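Local coordinates for antibiotic resistance protein (PDB 2VLI) that probably transfers a phosphate group to the antibiotic tunicamycin and so confers resistance to it, using a P-loop nucleotide-binding fold, at residues I8-P13 against E163-Q168; A113-V118 against G133-R138; M60-M65 against T89-R94; D67-A72 against S97-R102. One frame throughout, in Å; residues are numbered along the deposited sequence.

Interaction 1: I8-P13 against E163-Q168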
loop_
_atom_site.group_PDB
_atom_site.type_symbol
_atom_site.label_atom_id
_atom_site.label_comp_id
_atom_site.label_asym_id
_atom_site.label_seq_id
_atom_site.Cartn_x
_atom_site.Cartn_y
_atom_site.Cartn_z
ATOM N N ILE A 8 11.701 15.474 13.107
ATOM C CA ILE A 8 11.897 15.244 11.660
ATOM C C ILE A 8 11.779 13.742 11.407
ATOM O O ILE A 8 12.614 12.998 11.830
ATOM C CB ILE A 8 13.237 15.780 11.174
ATOM C CG1 ILE A 8 13.405 17.241 11.585
ATOM C CG2 ILE A 8 13.378 15.665 9.704
ATOM C CD1 ILE A 8 14.845 17.728 11.487
ATOM N N TRP A 9 10.715 13.335 10.728
ATOM C CA TRP A 9 10.307 11.952 10.613
ATOM C C TRP A 9 10.515 11.589 9.152
ATOM O O TRP A 9 9.904 12.181 8.275
ATOM C CB TRP A 9 8.847 11.878 11.002
ATOM C CG TRP A 9 8.170 10.560 10.803
ATOM C CD1 TRP A 9 7.760 10.020 9.619
ATOM C CD2 TRP A 9 7.713 9.662 11.828
ATOM N NE1 TRP A 9 7.108 8.842 9.832
ATOM C CE2 TRP A 9 7.044 8.599 11.180
ATOM C CE3 TRP A 9 7.786 9.659 13.225
ATOM C CZ2 TRP A 9 6.495 7.518 11.875
ATOM C CZ3 TRP A 9 7.211 8.567 13.923
ATOM C CH2 TRP A 9 6.592 7.518 13.246
ATOM N N ILE A 10 11.426 10.674 8.894
ATOM C CA ILE A 10 11.865 10.387 7.553
ATOM C C ILE A 10 11.656 8.917 7.184
ATOM O O ILE A 10 12.338 8.030 7.702
ATOM C CB ILE A 10 13.370 10.740 7.380
ATOM C CG1 ILE A 10 13.590 12.210 7.701
ATOM C CG2 ILE A 10 13.850 10.381 5.944
ATOM C CD1 ILE A 10 15.064 12.590 7.956
ATOM N N ASN A 11 10.710 8.666 6.284
ATOM C CA ASN A 11 10.411 7.346 5.813
ATOM C C ASN A 11 11.138 7.127 4.498
ATOM O O ASN A 11 11.233 8.030 3.682
ATOM C CB ASN A 11 8.922 7.190 5.603
ATOM C CG ASN A 11 8.527 5.766 5.241
ATOM O OD1 ASN A 11 9.191 4.795 5.628
ATOM N ND2 ASN A 11 7.483 5.639 4.453
ATOM N N GLY A 12 11.589 5.927 4.273
ATOM C CA GLY A 12 12.453 5.656 3.123
ATOM C C GLY A 12 12.293 4.223 2.718
ATOM O O GLY A 12 11.779 3.424 3.507
ATOM N N PRO A 13 12.700 3.892 1.483
ATOM C CA PRO A 13 12.574 2.535 0.987
ATOM C C PRO A 13 13.772 1.653 1.355
ATOM O O PRO A 13 13.754 0.493 1.023
ATOM C CB PRO A 13 12.589 2.739 -0.525
ATOM C CG PRO A 13 13.552 3.850 -0.706
ATOM C CD PRO A 13 13.311 4.776 0.469
ATOM N N GLU A 163 19.872 18.880 3.234
ATOM C CA GLU A 163 19.727 20.318 3.083
ATOM C C GLU A 163 18.296 20.716 2.654
ATOM O O GLU A 163 17.734 21.669 3.165
ATOM C CB GLU A 163 20.771 20.841 2.058
ATOM C CG GLU A 163 22.169 20.998 2.716
ATOM C CD GLU A 163 23.359 21.087 1.743
ATOM O OE1 GLU A 163 23.182 21.005 0.501
ATOM O OE2 GLU A 163 24.496 21.221 2.253
ATOM N N GLN A 164 17.751 19.938 1.730
ATOM C CA GLN A 164 16.388 20.052 1.222
ATOM C C GLN A 164 15.362 19.863 2.338
ATOM O O GLN A 164 14.427 20.636 2.475
ATOM C CB GLN A 164 16.207 18.970 0.148
ATOM C CG GLN A 164 14.906 19.024 -0.639
ATOM C CD GLN A 164 14.693 20.361 -1.212
ATOM O OE1 GLN A 164 15.624 20.962 -1.745
ATOM N NE2 GLN A 164 13.473 20.873 -1.100
ATOM N N ILE A 165 15.580 18.846 3.168
ATOM C CA ILE A 165 14.697 18.573 4.296
ATOM C C ILE A 165 14.779 19.684 5.305
ATOM O O ILE A 165 13.752 20.213 5.751
ATOM C CB ILE A 165 15.019 17.230 4.941
ATOM C CG1 ILE A 165 14.645 16.105 3.979
ATOM C CG2 ILE A 165 14.285 17.115 6.300
ATOM C CD1 ILE A 165 15.054 14.735 4.378
ATOM N N ALA A 166 15.992 20.100 5.647
ATOM C CA ALA A 166 16.118 21.240 6.545
ATOM C C ALA A 166 15.439 22.511 6.017
ATOM O O ALA A 166 14.800 23.206 6.779
ATOM C CB ALA A 166 17.586 21.515 6.898
ATOM N N ALA A 167 15.605 22.836 4.737
ATOM C CA ALA A 167 14.938 24.019 4.132
ATOM C C ALA A 167 13.419 23.944 4.250
ATOM O O ALA A 167 12.757 24.920 4.578
ATOM C CB ALA A 167 15.343 24.192 2.614
ATOM N N GLN A 168 12.864 22.768 3.976
ATOM C CA GLN A 168 11.418 22.601 4.035
ATOM C C GLN A 168 10.910 22.855 5.447
ATOM O O GLN A 168 9.915 23.546 5.616
ATOM C CB GLN A 168 11.000 21.235 3.477
ATOM C CG GLN A 168 11.293 21.156 1.999
ATOM C CD GLN A 168 10.469 20.141 1.185
ATOM O OE1 GLN A 168 10.945 19.657 0.167
ATOM N NE2 GLN A 168 9.218 19.904 1.576
#
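Ile165 spreads its forked side chain over Ile8 and Ile10, two residues apart on the central strand 7-11, and meets each with a different branch. Its CG2 lies 3.8 Å from Ile8 CG2, while its longer arm ends with CD1 4.2 Å from Ile10 CD1. The first torsion (chi1 -69°) separates the two arms: CG2 stands anti to the backbone N, whereas CG1 is anti to the carbonyl carbon and carries CD1 toward the second isoleucine. Ile8 offers its short branch and Ile10 its long one. Strand 7-11 runs directly into the P-loop, which opens here with Gly12 and Pro13, and helix 158-169 packs on one face of the sheet next to this strand. Phe109 of the neighbouring strand 107-112 and Thr21 of helix 20-28, the helix that follows the P-loop, also touch Ile165. On the outer side of the helix, Gln164 NE2 donates to Gln168 OE1 at 3.1 Å, on a lone pair in the carbonyl plane and in the plane of the donor amide. All three isoleucines are buried and purely aliphatic, so the helix is held to the strand by methyl packing, with no polar pairing to set its direction.

Interaction 2: A113-V118 against G133-R138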
loop_
_atom_site.group_PDB
_atom_site.type_symbol
_atom_site.label_atom_id
_atom_site.label_comp_id
_atom_site.label_asym_id
_atom_site.label_seq_id
_atom_site.Cartn_x
_atom_site.Cartn_y
_atom_site.Cartn_z
ATOM N N ALA A 113 13.157 7.484 -4.058
ATOM C CA ALA A 113 14.487 7.235 -4.524
ATOM C C ALA A 113 14.455 6.477 -5.828
ATOM O O ALA A 113 13.551 5.689 -6.053
ATOM C CB ALA A 113 15.270 6.458 -3.468
ATOM N N PRO A 114 15.472 6.700 -6.698
ATOM C CA PRO A 114 15.577 5.995 -7.963
ATOM C C PRO A 114 15.743 4.485 -7.806
ATOM O O PRO A 114 16.437 4.012 -6.876
ATOM C CB PRO A 114 16.834 6.609 -8.600
ATOM C CG PRO A 114 16.903 7.956 -8.010
ATOM C CD PRO A 114 16.520 7.730 -6.568
ATOM N N LEU A 115 15.080 3.725 -8.682
ATOM C CA LEU A 115 15.124 2.258 -8.595
ATOM C C LEU A 115 16.596 1.703 -8.519
ATOM O O LEU A 115 16.897 0.822 -7.730
ATOM C CB LEU A 115 14.368 1.626 -9.745
ATOM C CG LEU A 115 14.365 0.126 -9.894
ATOM C CD1 LEU A 115 13.855 -0.570 -8.627
ATOM C CD2 LEU A 115 13.602 -0.261 -11.204
ATOM N N ASN A 116 17.481 2.222 -9.351
ATOM C CA ASN A 116 18.826 1.700 -9.420
ATOM C C ASN A 116 19.581 1.939 -8.112
ATOM O O ASN A 116 20.327 1.064 -7.664
ATOM C CB ASN A 116 19.546 2.324 -10.624
ATOM C CG ASN A 116 19.982 3.754 -10.388
ATOM O OD1 ASN A 116 21.172 3.995 -10.113
ATOM N ND2 ASN A 116 19.066 4.712 -10.495
ATOM N N VAL A 117 19.329 3.090 -7.470
ATOM C CA VAL A 117 19.937 3.432 -6.189
ATOM C C VAL A 117 19.479 2.460 -5.102
ATOM O O VAL A 117 20.301 1.983 -4.285
ATOM C CB VAL A 117 19.683 4.886 -5.820
ATOM C CG1 VAL A 117 19.968 5.199 -4.301
ATOM C CG2 VAL A 117 20.473 5.807 -6.774
ATOM N N VAL A 118 18.194 2.123 -5.112
ATOM C CA VAL A 118 17.675 1.176 -4.134
ATOM C C VAL A 118 18.227 -0.237 -4.402
ATOM O O VAL A 118 18.642 -0.929 -3.479
ATOM C CB VAL A 118 16.150 1.154 -4.092
ATOM C CG1 VAL A 118 15.688 0.137 -3.072
ATOM C CG2 VAL A 118 15.598 2.550 -3.745
ATOM N N GLY A 133 10.941 -6.331 -9.741
ATOM C CA GLY A 133 9.512 -6.074 -9.689
ATOM C C GLY A 133 9.009 -5.803 -8.291
ATOM O O GLY A 133 8.170 -4.938 -8.084
ATOM N N THR A 134 9.562 -6.508 -7.310
ATOM C CA THR A 134 9.088 -6.353 -5.928
ATOM C C THR A 134 9.559 -5.010 -5.370
ATOM O O THR A 134 8.825 -4.343 -4.621
ATOM C CB THR A 134 9.557 -7.567 -5.066
ATOM O OG1 THR A 134 8.915 -8.750 -5.560
ATOM C CG2 THR A 134 9.211 -7.407 -3.588
ATOM N N VAL A 135 10.791 -4.627 -5.719
ATOM C CA VAL A 135 11.358 -3.336 -5.339
ATOM C C VAL A 135 10.558 -2.199 -6.009
ATOM O O VAL A 135 10.154 -1.240 -5.344
ATOM C CB VAL A 135 12.874 -3.264 -5.717
ATOM C CG1 VAL A 135 13.449 -1.881 -5.471
ATOM C CG2 VAL A 135 13.689 -4.418 -4.960
ATOM N N GLU A 136 10.347 -2.322 -7.330
ATOM C CA GLU A 136 9.618 -1.324 -8.063
ATOM C C GLU A 136 8.199 -1.188 -7.516
ATOM O O GLU A 136 7.735 -0.070 -7.389
ATOM C CB GLU A 136 9.621 -1.587 -9.570
ATOM C CG GLU A 136 8.845 -0.516 -10.340
ATOM C CD GLU A 136 9.514 0.876 -10.419
ATOM O OE1 GLU A 136 10.568 1.124 -9.814
ATOM O OE2 GLU A 136 8.942 1.763 -11.128
ATOM N N ASP A 137 7.546 -2.282 -7.121
ATOM C CA ASP A 137 6.190 -2.217 -6.535
ATOM C C ASP A 137 6.225 -1.336 -5.295
ATOM O O ASP A 137 5.350 -0.561 -5.086
ATOM C CB ASP A 137 5.675 -3.572 -6.048
ATOM C CG ASP A 137 5.266 -4.503 -7.142
ATOM O OD1 ASP A 137 4.952 -4.039 -8.271
ATOM O OD2 ASP A 137 5.199 -5.734 -6.827
ATOM N N ARG A 138 7.248 -1.527 -4.441
ATOM C CA ARG A 138 7.394 -0.763 -3.235
ATOM C C ARG A 138 7.588 0.720 -3.500
ATOM O O ARG A 138 7.014 1.568 -2.814
ATOM C CB ARG A 138 8.591 -1.263 -2.389
ATOM C CG ARG A 138 8.739 -0.522 -1.108
ATOM C CD ARG A 138 8.212 -1.349 0.060
ATOM N NE ARG A 138 6.913 -1.967 -0.262
ATOM C CZ ARG A 138 6.662 -3.280 -0.296
ATOM N NH1 ARG A 138 5.437 -3.711 -0.625
ATOM N NH2 ARG A 138 7.619 -4.175 0.004
#
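The two helices that probably flank the lid of this P-loop kinase-like fold, 115-123 and 132-142, pack together here through the first turn of one and the N-terminal half of the other. Val135 is the apolar centre. With CG1 anti to the backbone N (chi1 174°), it directs that methyl between two residues one turn apart on the facing helix. Leu115 CD1 presses on Val135 CG1 at 3.4 Å, tighter than an ordinary van der Waals contact, and the two side chains meet at a slant. Val118 CG1 reaches the same Val135 CG1 from 3.9 Å, its side chain sliding past in the opposite direction. Glu136 adds an unlike neighbour. Its chain leaves the helix extended and then bends at chi2 (71°), which brings one carboxylate oxygen against Leu115, the two side chains crossing at about a right angle. Glu136 OE1 rests 3.6 Å from Leu115 CD2 and 3.8 Å from Leu115 CB, contacts between an oxygen and hydrocarbon that give no bond. Leu139, a turn further along helix 132-142, continues the apolar seam by touching both Leu115 and Val118, and Leu119 and Leu122 extend it on the other helix. The far side of segment 133-138 faces the second subunit, where Asp137 forms a salt bridge with Arg93 of that chain. Dispersion forces thus join the two helices, one methyl pair being squeezed close, while Glu136 sets a carboxylate oxygen against the leucine without gaining a polar partner from it.

Interaction 3: M60-M65 against T89-R94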
loop_
_atom_site.group_PDB
_atom_site.type_symbol
_atom_site.label_atom_id
_atom_site.label_comp_id
_atom_site.label_asym_id
_atom_site.label_seq_id
_atom_site.Cartn_x
_atom_site.Cartn_y
_atom_site.Cartn_z
HETATM N N MSE A 60 2.113 -4.331 19.595
HETATM C CA MSE A 60 2.444 -3.299 20.592
HETATM C C MSE A 60 3.512 -2.301 20.089
HETATM O O MSE A 60 3.738 -1.285 20.730
HETATM C CB MSE A 60 2.984 -3.965 21.882
HETATM C CG MSE A 60 2.030 -4.968 22.517
HETATM SE SE MSE A 60 0.305 -4.105 22.839
HETATM C CE MSE A 60 0.941 -3.098 24.233
ATOM N N TRP A 61 4.141 -2.583 18.955
ATOM C CA TRP A 61 5.200 -1.736 18.431
ATOM C C TRP A 61 4.749 -0.311 18.165
ATOM O O TRP A 61 5.324 0.642 18.684
ATOM C CB TRP A 61 5.805 -2.316 17.152
ATOM C CG TRP A 61 6.914 -1.447 16.628
ATOM C CD1 TRP A 61 8.166 -1.340 17.136
ATOM C CD2 TRP A 61 6.866 -0.558 15.509
ATOM N NE1 TRP A 61 8.903 -0.478 16.411
ATOM C CE2 TRP A 61 8.142 0.009 15.384
ATOM C CE3 TRP A 61 5.895 -0.249 14.554
ATOM C CZ2 TRP A 61 8.453 0.921 14.391
ATOM C CZ3 TRP A 61 6.212 0.672 13.562
ATOM C CH2 TRP A 61 7.474 1.235 13.487
ATOM N N ILE A 62 3.670 -0.138 17.395
ATOM C CA ILE A 62 3.184 1.219 17.175
ATOM C C ILE A 62 2.864 2.000 18.472
ATOM O O ILE A 62 3.426 3.054 18.715
ATOM C CB ILE A 62 1.973 1.300 16.203
ATOM C CG1 ILE A 62 2.427 1.017 14.758
ATOM C CG2 ILE A 62 1.381 2.718 16.335
ATOM C CD1 ILE A 62 1.299 0.884 13.735
ATOM N N PRO A 63 1.969 1.488 19.317
ATOM C CA PRO A 63 1.684 2.278 20.518
ATOM C C PRO A 63 2.865 2.473 21.501
ATOM O O PRO A 63 3.044 3.545 22.046
ATOM C CB PRO A 63 0.515 1.510 21.173
ATOM C CG PRO A 63 0.697 0.135 20.722
ATOM C CD PRO A 63 1.183 0.239 19.295
ATOM N N LEU A 64 3.725 1.496 21.655
ATOM C CA LEU A 64 4.755 1.654 22.652
ATOM C C LEU A 64 5.886 2.491 22.133
ATOM O O LEU A 64 6.461 3.268 22.886
ATOM C CB LEU A 64 5.255 0.318 23.194
ATOM C CG LEU A 64 4.283 -0.634 23.884
ATOM C CD1 LEU A 64 4.988 -1.753 24.661
ATOM C CD2 LEU A 64 3.198 0.168 24.727
HETATM N N MSE A 65 6.251 2.313 20.865
HETATM C CA MSE A 65 7.251 3.187 20.289
HETATM C C MSE A 65 6.829 4.656 20.290
HETATM O O MSE A 65 7.652 5.541 20.526
HETATM C CB MSE A 65 7.651 2.654 18.906
HETATM C CG MSE A 65 8.696 3.449 18.158
HETATM SE SE MSE A 65 8.001 5.045 17.240
HETATM C CE MSE A 65 6.711 4.243 15.953
ATOM N N THR A 89 0.296 1.112 3.940
ATOM C CA THR A 89 -0.525 2.273 4.054
ATOM C C THR A 89 -1.287 2.240 5.387
ATOM O O THR A 89 -1.447 3.237 6.057
ATOM C CB THR A 89 -1.516 2.333 2.877
ATOM O OG1 THR A 89 -0.792 2.656 1.684
ATOM C CG2 THR A 89 -2.614 3.331 3.170
ATOM N N ALA A 90 -1.754 1.067 5.778
ATOM C CA ALA A 90 -2.484 0.930 7.028
ATOM C C ALA A 90 -1.567 1.211 8.265
ATOM O O ALA A 90 -1.964 1.943 9.165
ATOM C CB ALA A 90 -3.143 -0.476 7.127
ATOM N N ARG A 91 -0.364 0.659 8.290
ATOM C CA ARG A 91 0.594 0.961 9.386
ATOM C C ARG A 91 0.974 2.456 9.364
ATOM O O ARG A 91 1.043 3.077 10.401
ATOM C CB ARG A 91 1.869 0.105 9.352
ATOM C CG ARG A 91 1.772 -1.278 10.093
ATOM C CD ARG A 91 3.141 -2.001 10.269
ATOM N NE ARG A 91 3.797 -2.080 8.974
ATOM C CZ ARG A 91 5.115 -2.150 8.701
ATOM N NH1 ARG A 91 6.061 -2.201 9.636
ATOM N NH2 ARG A 91 5.483 -2.149 7.421
ATOM N N HIS A 92 1.178 3.031 8.172
ATOM C CA HIS A 92 1.457 4.471 8.059
ATOM C C HIS A 92 0.337 5.306 8.689
ATOM O O HIS A 92 0.593 6.251 9.427
ATOM C CB HIS A 92 1.678 4.872 6.582
ATOM C CG HIS A 92 1.968 6.328 6.388
ATOM N ND1 HIS A 92 3.189 6.899 6.719
ATOM C CD2 HIS A 92 1.186 7.336 5.930
ATOM C CE1 HIS A 92 3.135 8.202 6.465
ATOM N NE2 HIS A 92 1.937 8.492 5.980
ATOM N N ARG A 93 -0.917 4.963 8.398
ATOM C CA ARG A 93 -2.005 5.755 8.923
ATOM C C ARG A 93 -2.063 5.653 10.431
ATOM O O ARG A 93 -2.329 6.611 11.106
ATOM C CB ARG A 93 -3.362 5.360 8.300
ATOM C CG ARG A 93 -4.549 6.143 8.898
ATOM C CD ARG A 93 -4.327 7.672 9.141
ATOM N NE ARG A 93 -4.349 8.520 7.939
ATOM C CZ ARG A 93 -5.406 9.204 7.501
ATOM N NH1 ARG A 93 -6.570 9.129 8.148
ATOM N NH2 ARG A 93 -5.296 9.967 6.407
ATOM N N ARG A 94 -1.835 4.447 10.928
ATOM C CA ARG A 94 -1.885 4.115 12.357
ATOM C C ARG A 94 -0.875 4.972 13.115
ATOM O O ARG A 94 -1.201 5.585 14.136
ATOM C CB ARG A 94 -1.610 2.621 12.566
ATOM C CG ARG A 94 -2.867 1.708 12.381
ATOM C CD ARG A 94 -2.763 0.357 13.179
ATOM N NE ARG A 94 -1.906 -0.633 12.505
ATOM C CZ ARG A 94 -2.259 -1.356 11.439
ATOM N NH1 ARG A 94 -3.469 -1.229 10.894
ATOM N NH2 ARG A 94 -1.379 -2.208 10.892
#
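Arg94 runs its aliphatic part across the tip of Ile62, the two side chains crossing at about a right angle. Starting at the backbone, Arg94 CB makes the nearest approach, 3.6 Å from Ile62 CD1. CG follows somewhat further off, and CD returns to 4.1 Å from that same Ile62 CD1. The sharp turn at chi3 (-78°) keeps NE in touch as well, 3.8 Å from Ile62 CD1, and folds the guanidinium back over its own helix. There one face of the flat group lies over the start of that helical turn, with Ala90 O 3.8 Å above the guanidinium plane, displaced toward its rim. The isoleucine methyl also settles against Arg91, one turn earlier, with Ile62 CD1 4.0 Å from Arg91 O and 4.3 Å from Arg91 CG. The contact joins helix 61-75 to the beginning of helix 89-101, two helices separated in sequence by strand 80-84. Leu95 takes up more of the Ile62 side chain, and from helix 89-101 Arg93 forms a salt bridge with Asp137 of the second subunit. Ile62 thus meets mostly the hydrocarbon stems of two arginines, and exposed Arg94 lends an apolar surface without its charge having to be buried.

Interaction 4: D67-A72 against S97-R102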
loop_
_atom_site.group_PDB
_atom_site.type_symbol
_atom_site.label_atom_id
_atom_site.label_comp_id
_atom_site.label_asym_id
_atom_site.label_seq_id
_atom_site.Cartn_x
_atom_site.Cartn_y
_atom_site.Cartn_z
ATOM N N ASP A 67 4.575 6.094 22.431
ATOM C CA ASP A 67 4.724 6.515 23.836
ATOM C C ASP A 67 6.164 6.910 24.168
ATOM O O ASP A 67 6.399 7.937 24.789
ATOM C CB ASP A 67 4.301 5.390 24.740
ATOM C CG ASP A 67 2.830 5.111 24.669
ATOM O OD1 ASP A 67 2.051 5.946 24.123
ATOM O OD2 ASP A 67 2.462 4.030 25.153
ATOM N N ALA A 68 7.125 6.051 23.835
ATOM C CA ALA A 68 8.526 6.404 24.012
ATOM C C ALA A 68 8.930 7.713 23.309
ATOM O O ALA A 68 9.701 8.502 23.840
ATOM C CB ALA A 68 9.407 5.275 23.527
ATOM N N LEU A 69 8.474 7.880 22.070
ATOM C CA LEU A 69 8.721 9.071 21.271
ATOM C C LEU A 69 8.179 10.329 21.938
ATOM O O LEU A 69 8.857 11.351 21.986
ATOM C CB LEU A 69 8.101 8.931 19.870
ATOM C CG LEU A 69 8.428 10.025 18.856
ATOM C CD1 LEU A 69 9.952 10.193 18.735
ATOM C CD2 LEU A 69 7.781 9.703 17.501
ATOM N N GLN A 70 6.969 10.248 22.450
ATOM C CA GLN A 70 6.379 11.358 23.186
ATOM C C GLN A 70 7.256 11.765 24.379
ATOM O O GLN A 70 7.562 12.929 24.547
ATOM C CB GLN A 70 5.008 10.953 23.653
ATOM C CG GLN A 70 4.172 12.028 24.313
ATOM C CD GLN A 70 2.802 11.474 24.662
ATOM O OE1 GLN A 70 2.653 10.277 24.923
ATOM N NE2 GLN A 70 1.799 12.321 24.644
ATOM N N TYR A 71 7.713 10.793 25.167
ATOM C CA TYR A 71 8.603 11.107 26.265
ATOM C C TYR A 71 9.901 11.679 25.723
ATOM O O TYR A 71 10.377 12.690 26.218
ATOM C CB TYR A 71 8.838 9.875 27.187
ATOM C CG TYR A 71 9.704 10.224 28.378
ATOM C CD1 TYR A 71 9.156 10.828 29.519
ATOM C CD2 TYR A 71 11.060 10.026 28.339
ATOM C CE1 TYR A 71 9.957 11.179 30.593
ATOM C CE2 TYR A 71 11.885 10.394 29.404
ATOM C CZ TYR A 71 11.346 10.966 30.523
ATOM O OH TYR A 71 12.176 11.337 31.574
ATOM N N ALA A 72 10.490 11.050 24.693
ATOM C CA ALA A 72 11.725 11.567 24.089
ATOM C C ALA A 72 11.588 13.040 23.661
ATOM O O ALA A 72 12.513 13.847 23.843
ATOM C CB ALA A 72 12.201 10.686 22.890
ATOM N N SER A 97 -2.040 8.749 12.859
ATOM C CA SER A 97 -3.083 9.103 13.840
ATOM C C SER A 97 -2.619 8.946 15.322
ATOM O O SER A 97 -3.023 9.720 16.209
ATOM C CB SER A 97 -4.367 8.325 13.554
ATOM O OG SER A 97 -4.110 6.940 13.446
ATOM N N GLY A 98 -1.751 7.967 15.580
ATOM C CA GLY A 98 -1.093 7.866 16.883
ATOM C C GLY A 98 -0.303 9.081 17.296
ATOM O O GLY A 98 -0.393 9.494 18.436
ATOM N N LEU A 99 0.472 9.670 16.382
ATOM C CA LEU A 99 1.191 10.905 16.673
ATOM C C LEU A 99 0.221 12.022 17.067
ATOM O O LEU A 99 0.399 12.712 18.075
ATOM C CB LEU A 99 2.016 11.381 15.472
ATOM C CG LEU A 99 3.239 10.522 15.175
ATOM C CD1 LEU A 99 3.699 10.834 13.817
ATOM C CD2 LEU A 99 4.323 10.737 16.224
ATOM N N LYS A 100 -0.791 12.184 16.236
ATOM C CA LYS A 100 -1.789 13.234 16.413
ATOM C C LYS A 100 -2.433 13.096 17.809
ATOM O O LYS A 100 -2.401 14.059 18.560
ATOM C CB LYS A 100 -2.827 13.132 15.305
ATOM C CG LYS A 100 -3.554 14.425 15.038
ATOM C CD LYS A 100 -4.979 14.168 14.573
ATOM C CE LYS A 100 -5.644 15.498 14.192
ATOM N NZ LYS A 100 -5.762 16.476 15.350
ATOM N N ASP A 101 -2.921 11.887 18.137
ATOM C CA ASP A 101 -3.475 11.481 19.485
ATOM C C ASP A 101 -2.613 11.897 20.675
ATOM O O ASP A 101 -3.123 12.320 21.731
ATOM C CB ASP A 101 -3.622 9.951 19.590
ATOM C CG ASP A 101 -4.693 9.375 18.663
ATOM O OD1 ASP A 101 -5.366 10.167 17.973
ATOM O OD2 ASP A 101 -4.836 8.123 18.606
ATOM N N ARG A 102 -1.308 11.760 20.493
ATOM C CA ARG A 102 -0.306 12.082 21.502
ATOM C C ARG A 102 0.102 13.531 21.467
ATOM O O ARG A 102 1.061 13.938 22.140
ATOM C CB ARG A 102 0.916 11.180 21.317
ATOM C CG ARG A 102 0.630 9.787 21.778
ATOM C CD ARG A 102 1.653 8.821 21.294
ATOM N NE ARG A 102 1.310 7.477 21.729
ATOM C CZ ARG A 102 0.417 6.681 21.180
ATOM N NH1 ARG A 102 -0.239 7.031 20.085
ATOM N NH2 ARG A 102 0.236 5.482 21.680
#
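Arg102 and Asp67 stand at about a right angle, with the carboxylate and guanidinium planes turned 39° apart, and the arginine brings NE and one terminal nitrogen to a single oxygen. Arg102 NE donates to Asp67 OD1 at 2.9 Å, on the anti side of the carboxylate but tilted out of its plane. Arg102 NH2 donates to the same Asp67 OD1 at 3.1 Å and is more bent, with an N-H...O angle of 142°. Both come from one face of the carboxylate, while OD1 stays close to the guanidinium plane. The remaining nitrogen turns back to its own helix: Arg102 NH1 reaches Gly98 O at 3.0 Å, above the carbonyl plane, and the backbone N of Arg102 meets that oxygen from the other face. This fixes the rotation of the guanidinium where helix 89-101 ends. The helix belongs to the right-handed beta-alpha-beta crossover from strand 80-84 to 107-112, which passes over strand 7-11, and helix 61-75 lies beside it on the same face of the sheet. Gln70 sends its extended chain across the arginine stem, the amide plane 59° from the guanidinium. Gln70 NE2 lies 3.6 Å from Arg102 CB, and Gln70 OE1 lies beside Arg102 CG and CD. Nearer the sheet, Leu69 CD2 meets Leu99 CD2 at 3.8 Å with the two side chains slanted to each other, and Leu69 continues onto Leu80 and Val82 of strand 80-84.

Strand 7-11 brings the contacts together: its Ile8 and Ile10 face the helix of interaction 1, while Trp9 points to the other face of the sheet, where Trp9 CZ3 lies 3.8 Å from Leu69 CD2 of interaction 4. Interactions 3 and 4 are successive contacts of the same helix pair, their centres about 11 Å apart. Where the strand becomes the P-loop, Pro13 CG meets Val118 CG2 of interaction 2 at 3.9 Å. Interactions 2 and 3 do not touch within the chain, yet the dimer links them, since Asp137 of one pairs with Arg93 of the other in the second subunit. The cadmium ion at Glu145 and His150 is about 14 Å from the Ile165 side chain.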